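Local coordinates for protein separin (Saccharomyces cerevisiae, PDB 5U1T) that cleaves the MCD1/SCC1 subunit of cohesin at the onset of anaphase, as a caspase-like cysteine protease, so that chromosomes can segregate, at residues S522-S525 and R526-F529. Sequence-based numbering, arbitrary orientation.
Sequences SQLS and RMIF
The flat ends of Q523 and R526 meet obliquely, amide and guanidinium planes 79° apart; NE2 of Q523 lies 3.7 Å from NH2 of R526, two N-H groups of which neither accepts from the other, a van der Waals contact. The pair rides on the N-terminal turn of helix 523-533, in the helical domain away from the catalytic site, with S522 at the N-cap position. The R526 side chain runs extended through chi2 (-177°) and bends at chi3 (60°), which carries its guanidinium over to the amide; NH1 has a long, weak ion pair with D537. With an alanine here, the Q523 amide would probably lose the guanidinium packed beside it, and the contact with L538 and the weak pairing with D537 would go too. Next along, CD2 of L524 approaches SD of M527 at 4.2 Å, and both side chains pack on I560 of helix 557-572. The F529 ring, with CG anti to the backbone N, meets W521 edge-to-face. Both serine hydroxyls, S522 OG and S525 OG, are hydrogen-bonded to the E501 carboxylate, tying this turn to helix 501-509. Four i to i+4 backbone bonds begin the helix, from R526 N to S522 O (3.0 Å) through F529 N to S525 O; S525 O is also hydrogen-bonded to S505 OG.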
ATOM      1  N   SER A 522     -26.118 -13.943 -23.325  1.00 52.43           N
ATOM      2  CA  SER A 522     -26.547 -12.555 -23.459  1.00 59.50           C
ATOM      3  C   SER A 522     -25.461 -11.605 -22.928  1.00 60.76           C
ATOM      4  O   SER A 522     -24.699 -11.991 -22.039  1.00 57.95           O
ATOM      5  CB  SER A 522     -27.836 -12.348 -22.699  1.00 58.77           C
ATOM      6  OG  SER A 522     -27.619 -12.774 -21.372  1.00 62.02           O
ATOM      7  N   GLN A 523     -25.398 -10.379 -23.456  1.00 60.16           N
ATOM      8  CA  GLN A 523     -24.379  -9.413 -23.034  1.00 59.93           C
ATOM      9  C   GLN A 523     -24.277  -9.280 -21.522  1.00 57.12           C
ATOM     10  O   GLN A 523     -23.178  -9.328 -20.979  1.00 62.18           O
ATOM     11  CB  GLN A 523     -24.633  -8.027 -23.637  1.00 63.06           C
ATOM     12  CG  GLN A 523     -24.268  -7.872 -25.117  1.00 72.44           C
ATOM     13  CD  GLN A 523     -22.763  -7.976 -25.405  1.00 83.16           C
ATOM     14  OE1 GLN A 523     -21.974  -7.121 -24.977  1.00 83.74           O
ATOM     15  NE2 GLN A 523     -22.363  -9.024 -26.141  1.00 76.99           N
ATOM     16  N   LEU A 524     -25.410  -9.128 -20.838  1.00 52.51           N
ATOM     17  CA  LEU A 524     -25.395  -8.876 -19.394  1.00 52.09           C
ATOM     18  C   LEU A 524     -24.850 -10.062 -18.614  1.00 59.57           C
ATOM     19  O   LEU A 524     -24.333  -9.891 -17.515  1.00 58.43           O
ATOM     20  CB  LEU A 524     -26.790  -8.528 -18.869  1.00 52.62           C
ATOM     21  CG  LEU A 524     -27.294  -7.091 -19.028  1.00 51.59           C
ATOM     22  CD1 LEU A 524     -28.721  -6.987 -18.559  1.00 54.41           C
ATOM     23  CD2 LEU A 524     -26.422  -6.098 -18.282  1.00 57.14           C
ATOM     24  N   SER A 525     -24.985 -11.264 -19.179  1.00 56.39           N
ATOM     25  CA  SER A 525     -24.456 -12.462 -18.551  1.00 52.42           C
ATOM     26  C   SER A 525     -22.943 -12.518 -18.751  1.00 54.99           C
ATOM     27  O   SER A 525     -22.197 -12.913 -17.858  1.00 56.01           O
ATOM     28  CB  SER A 525     -25.128 -13.716 -19.117  1.00 54.55           C
ATOM     29  OG  SER A 525     -26.502 -13.729 -18.789  1.00 58.16           O
ATOM     30  N   ARG A 526     -22.503 -12.116 -19.935  1.00 55.47           N
ATOM     31  CA  ARG A 526     -21.087 -12.041 -20.233  1.00 55.17           C
ATOM     32  C   ARG A 526     -20.416 -10.954 -19.409  1.00 55.08           C
ATOM     33  O   ARG A 526     -19.257 -11.100 -19.027  1.00 52.48           O
ATOM     34  CB  ARG A 526     -20.872 -11.788 -21.712  1.00 57.54           C
ATOM     35  CG  ARG A 526     -21.555 -12.801 -22.575  1.00 56.11           C
ATOM     36  CD  ARG A 526     -21.250 -12.538 -24.009  1.00 56.43           C
ATOM     37  NE  ARG A 526     -19.820 -12.626 -24.235  1.00 59.55           N
ATOM     38  CZ  ARG A 526     -19.219 -12.271 -25.364  1.00 60.23           C
ATOM     39  NH1 ARG A 526     -17.900 -12.393 -25.464  1.00 61.56           N
ATOM     40  NH2 ARG A 526     -19.927 -11.795 -26.384  1.00 55.85           N
ATOM     41  N   MET A 527     -21.153  -9.880 -19.121  1.00 58.85           N
ATOM     42  CA  MET A 527     -20.614  -8.771 -18.326  1.00 54.85           C
ATOM     43  C   MET A 527     -20.354  -9.188 -16.899  1.00 53.06           C
ATOM     44  O   MET A 527     -19.327  -8.854 -16.347  1.00 52.27           O
ATOM     45  CB  MET A 527     -21.548  -7.567 -18.350  1.00 50.18           C
ATOM     46  CG  MET A 527     -21.446  -6.794 -19.638  1.00 52.58           C
ATOM     47  SD  MET A 527     -22.601  -5.433 -19.808  1.00 61.20           S
ATOM     48  CE  MET A 527     -21.970  -4.231 -18.665  1.00 61.89           C
ATOM     49  N   ILE A 528     -21.277  -9.926 -16.299  1.00 52.60           N
ATOM     50  CA  ILE A 528     -21.022 -10.437 -14.967  1.00 51.52           C
ATOM     51  C   ILE A 528     -19.804 -11.363 -15.038  1.00 55.99           C
ATOM     52  O   ILE A 528     -18.925 -11.290 -14.184  1.00 56.59           O
ATOM     53  CB  ILE A 528     -22.241 -11.165 -14.375  1.00 46.82           C
ATOM     54  CG1 ILE A 528     -23.360 -10.159 -14.098  1.00 49.53           C
ATOM     55  CG2 ILE A 528     -21.865 -11.850 -13.076  1.00 47.93           C
ATOM     56  CD1 ILE A 528     -24.627 -10.748 -13.526  1.00 42.05           C
ATOM     57  N   PHE A 529     -19.733 -12.193 -16.081  1.00 52.56           N
ATOM     58  CA  PHE A 529     -18.636 -13.151 -16.260  1.00 52.52           C
ATOM     59  C   PHE A 529     -17.249 -12.493 -16.317  1.00 52.05           C
ATOM     60  O   PHE A 529     -16.326 -12.890 -15.609  1.00 51.89           O
ATOM     61  CB  PHE A 529     -18.876 -13.961 -17.529  1.00 48.02           C
ATOM     62  CG  PHE A 529     -17.860 -15.012 -17.773  1.00 45.75           C
ATOM     63  CD1 PHE A 529     -17.817 -16.146 -16.980  1.00 51.21           C
ATOM     64  CD2 PHE A 529     -16.950 -14.884 -18.810  1.00 50.34           C
ATOM     65  CE1 PHE A 529     -16.868 -17.136 -17.205  1.00 50.88           C
ATOM     66  CE2 PHE A 529     -16.003 -15.868 -19.051  1.00 46.53           C
ATOM     67  CZ  PHE A 529     -15.962 -16.995 -18.249  1.00 49.53           C
TER